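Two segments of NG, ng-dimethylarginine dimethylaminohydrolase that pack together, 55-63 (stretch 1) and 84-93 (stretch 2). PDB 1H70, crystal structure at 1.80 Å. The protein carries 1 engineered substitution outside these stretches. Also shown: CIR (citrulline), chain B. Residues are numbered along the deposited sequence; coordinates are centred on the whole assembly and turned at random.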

# COMPACT_ATOMS: atom_id res chain seq x y z
N PRO A 55 16.56 -8.39 3.08
CA PRO A 55 15.52 -9.37 3.42
C PRO A 55 15.61 -9.81 4.87
O PRO A 55 16.69 -9.76 5.49
CB PRO A 55 15.82 -10.55 2.48
CG PRO A 55 17.25 -10.39 2.08
CD PRO A 55 17.57 -8.91 2.13
N ASP A 56 14.50 -10.25 5.45
CA ASP A 56 14.53 -10.76 6.83
C ASP A 56 13.76 -12.06 6.79
O ASP A 56 12.54 -12.05 6.65
CB ASP A 56 13.89 -9.80 7.82
CG ASP A 56 14.18 -10.18 9.26
OD1 ASP A 56 14.26 -11.40 9.59
OD2 ASP A 56 14.41 -9.28 10.10
N GLU A 57 14.46 -13.18 6.90
CA GLU A 57 13.82 -14.49 6.83
C GLU A 57 12.79 -14.78 7.91
O GLU A 57 11.89 -15.62 7.72
CB GLU A 57 14.91 -15.60 6.84
CG GLU A 57 15.81 -15.55 5.63
CD GLU A 57 15.04 -15.78 4.35
OE1 GLU A 57 13.99 -16.47 4.41
OE2 GLU A 57 15.45 -15.28 3.28
N ARG A 58 12.89 -14.10 9.04
CA ARG A 58 11.94 -14.31 10.12
C ARG A 58 10.55 -13.78 9.77
O ARG A 58 9.61 -14.11 10.45
CB ARG A 58 12.38 -13.58 11.39
CG ARG A 58 13.73 -13.99 11.97
CD ARG A 58 14.08 -13.09 13.15
NE ARG A 58 14.26 -11.71 12.69
CZ ARG A 58 14.67 -10.73 13.45
NH1 ARG A 58 14.98 -10.98 14.73
NH2 ARG A 58 14.81 -9.51 12.93
N PHE A 59 10.45 -12.95 8.75
CA PHE A 59 9.19 -12.32 8.37
C PHE A 59 8.87 -12.53 6.89
O PHE A 59 9.20 -11.70 6.04
CB PHE A 59 9.20 -10.82 8.71
CG PHE A 59 9.32 -10.55 10.19
CD1 PHE A 59 10.56 -10.21 10.73
CD2 PHE A 59 8.23 -10.64 11.04
CE1 PHE A 59 10.70 -9.97 12.07
CE2 PHE A 59 8.36 -10.41 12.38
CZ PHE A 59 9.60 -10.08 12.91
N PRO A 60 8.23 -13.64 6.56
CA PRO A 60 7.89 -13.99 5.18
C PRO A 60 7.23 -12.87 4.36
O PRO A 60 7.48 -12.72 3.16
CB PRO A 60 6.88 -15.12 5.37
CG PRO A 60 7.38 -15.82 6.61
CD PRO A 60 7.83 -14.70 7.53
N ASP A 61 6.37 -12.09 5.01
CA ASP A 61 5.63 -11.01 4.33
C ASP A 61 6.28 -9.64 4.50
O ASP A 61 5.66 -8.62 4.15
CB ASP A 61 4.21 -10.95 4.88
CG ASP A 61 3.35 -12.13 4.46
OD1 ASP A 61 3.06 -12.21 3.24
OD2 ASP A 61 2.94 -12.96 5.30
N SER A 62 7.52 -9.57 4.98
CA SER A 62 8.18 -8.28 5.23
C SER A 62 8.49 -7.42 3.98
O SER A 62 8.74 -6.21 4.06
CB SER A 62 9.40 -8.46 6.18
OG SER A 62 10.36 -9.28 5.56
N VAL A 63 8.35 -8.00 2.79
CA VAL A 63 8.48 -7.29 1.53
C VAL A 63 7.35 -6.28 1.43
O VAL A 63 7.48 -5.26 0.74
CB VAL A 63 8.39 -8.27 0.33
CG1 VAL A 63 7.04 -8.98 0.28
CG2 VAL A 63 8.68 -7.57 -1.00
N GLU A 84 -0.65 -11.69 13.52
CA GLU A 84 0.33 -12.12 14.52
C GLU A 84 1.77 -12.24 14.00
O GLU A 84 2.71 -11.73 14.61
CB GLU A 84 -0.09 -13.51 15.06
N SER A 85 1.94 -12.93 12.88
CA SER A 85 3.26 -13.13 12.27
C SER A 85 3.92 -11.87 11.69
O SER A 85 5.10 -11.89 11.35
CB SER A 85 3.16 -14.16 11.15
OG SER A 85 2.35 -13.68 10.08
N ARG A 86 3.17 -10.77 11.57
CA ARG A 86 3.72 -9.56 11.00
C ARG A 86 3.88 -8.40 11.99
O ARG A 86 4.45 -7.38 11.62
CB ARG A 86 2.80 -9.09 9.84
CG ARG A 86 2.62 -10.14 8.74
CD ARG A 86 2.13 -9.48 7.44
NE ARG A 86 3.09 -8.43 7.02
CZ ARG A 86 2.82 -7.49 6.15
NH1 ARG A 86 1.65 -7.48 5.52
NH2 ARG A 86 3.72 -6.55 5.90
N ARG A 87 3.42 -8.55 13.24
CA ARG A 87 3.55 -7.46 14.21
C ARG A 87 4.99 -6.99 14.41
O ARG A 87 5.24 -5.80 14.46
CB ARG A 87 2.91 -7.78 15.56
CG ARG A 87 2.69 -6.53 16.41
CD ARG A 87 1.69 -6.74 17.50
NE ARG A 87 0.35 -6.95 16.98
CZ ARG A 87 -0.57 -7.69 17.58
NH1 ARG A 87 -0.32 -8.30 18.74
NH2 ARG A 87 -1.76 -7.84 17.02
N GLY A 88 5.93 -7.92 14.46
CA GLY A 88 7.33 -7.63 14.66
C GLY A 88 8.02 -6.90 13.51
O GLY A 88 9.17 -6.48 13.65
N GLU A 89 7.36 -6.76 12.36
CA GLU A 89 7.92 -6.04 11.24
C GLU A 89 8.13 -4.56 11.54
O GLU A 89 8.94 -3.89 10.87
CB GLU A 89 7.04 -6.15 9.99
CG GLU A 89 7.02 -7.58 9.48
CD GLU A 89 6.22 -7.77 8.22
OE1 GLU A 89 6.04 -6.76 7.48
OE2 GLU A 89 5.77 -8.93 7.98
N THR A 90 7.40 -4.02 12.53
CA THR A 90 7.60 -2.62 12.88
C THR A 90 9.00 -2.37 13.41
O THR A 90 9.58 -1.32 13.20
CB THR A 90 6.56 -2.14 13.92
OG1 THR A 90 6.59 -3.01 15.06
CG2 THR A 90 5.16 -2.21 13.32
N GLU A 91 9.54 -3.36 14.13
CA GLU A 91 10.85 -3.23 14.75
C GLU A 91 12.01 -3.15 13.76
O GLU A 91 12.97 -2.42 14.00
CB GLU A 91 11.11 -4.40 15.71
CG GLU A 91 10.07 -4.53 16.81
CD GLU A 91 10.16 -3.44 17.86
OE1 GLU A 91 9.11 -2.89 18.25
OE2 GLU A 91 11.28 -3.12 18.30
N ILE A 92 11.91 -3.88 12.66
CA ILE A 92 12.97 -3.90 11.67
C ILE A 92 12.90 -2.74 10.69
O ILE A 92 13.83 -2.53 9.90
CB ILE A 92 13.02 -5.27 10.93
CG1 ILE A 92 11.68 -5.60 10.29
CG2 ILE A 92 13.40 -6.37 11.90
CD1 ILE A 92 11.79 -6.78 9.34
N ILE A 93 11.84 -1.95 10.76
CA ILE A 93 11.76 -0.78 9.88
C ILE A 93 11.91 0.53 10.63
O ILE A 93 12.07 1.58 10.01
CB ILE A 93 10.47 -0.77 9.07
CG1 ILE A 93 10.65 0.09 7.80
CG2 ILE A 93 9.31 -0.26 9.92
CD1 ILE A 93 9.65 -0.21 6.72
C CIR B . -0.55 -10.49 4.31
O CIR B . -0.42 -9.67 5.27
OXT CIR B . -1.51 -11.37 4.35
CA CIR B . 0.36 -10.41 3.12
N CIR B . 0.52 -11.74 2.52
C3 CIR B . -0.23 -9.41 2.09
C4 CIR B . -0.17 -7.98 2.66
C5 CIR B . -0.78 -7.02 1.66
N6 CIR B . -0.68 -5.63 2.14
C7 CIR B . -0.98 -4.56 1.42
O7 CIR B . -1.36 -4.62 0.24
N8 CIR B . -0.83 -3.35 1.99
O HOH W 1 6.79 -14.06 11.17
O HOH W 2 6.20 -11.61 7.93
O HOH W 3 3.82 -13.55 7.79
O HOH W 4 7.78 -4.93 6.37

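No direct hydrogen bond joins the two stretches; the two stretches bury 423 Å² between them, both sides summed, through apolar packing; waters bridge them, and a bound ligand hydrogen-bonds to both. Their CA atoms come nearest at Ser-62 and Glu-89 (6.4 Å) and at Phe-59 and Arg-86 (6.7 Å). Stretch 1 folds through two successive type I turns, Asp-56 to Phe-59 and Phe-59 to Ser-62, while stretch 2 makes one from Arg-86 to Glu-89, closed by Glu-89 N to Arg-86 O at 3.1 Å.

Along stretch 2, contact begins at Ser-85. Its carbonyl O lies 3.4 Å from Phe-59 CD2, near the plane of the ring, where the slightly positive ring hydrogens face a carbonyl oxygen favourably. The same oxygen accepts from water 1 (2.8 Å), which also donates to Arg-58 O (2.9 Å). Water 3 links Ser-85 OG to Asp-61 OD2, at 2.7 Å from each.

Arg-86 starts sideways to stretch 1, but its end comes nearer. Its NH2 sits 3.3 Å from Asp-61 O, yet the oxygen lies over the guanidinium face and the angle is too poor for a hydrogen bond. The group's in-plane donors are used elsewhere: NE and NH2 bond Glu-89 OE2 (2.9 Å) and OE1 (2.8 Å), a two-pronged salt bridge with N-H...O angles of 164° and 169°. NH1 donates to citrulline O at 3.0 Å, while the citrulline N donates to Asp-61 OD1 at 2.7 Å, so the ligand touches both stretches.

At Gly-88 the missing side chain matters: its C is 3.6 Å from Phe-59 CZ, and an ideal CB would lie only 2.8 Å from that CZ, a clash.

Glu-89 places its backbone N over one face of the Phe-59 ring, and its CG is 3.6 Å from Phe-59 CD2. Its carboxylate reaches Ser-62, with OE1 3.5 Å from Ser-62 CA, and is tied to stretch 1 by two waters. Water 2 accepts from Asp-61 N (3.0 Å) and donates to Glu-89 OE2 (2.7 Å); water 4 donates to Ser-62 O and Glu-89 OE1, both at 2.8 Å.

Ile-92 completes the contact, its CA-to-CB bond pointing toward stretch 1. CD1 packs 3.9 Å from Phe-59 CD1, an apolar pairing, while CG2 lies 3.6 Å from both Asp-56 OD2 and Arg-58 NH2. Arg-58 NH2 and Asp-56 OD2 form a salt bridge of their own (2.9 Å), so the methyl rests against an already paired charge.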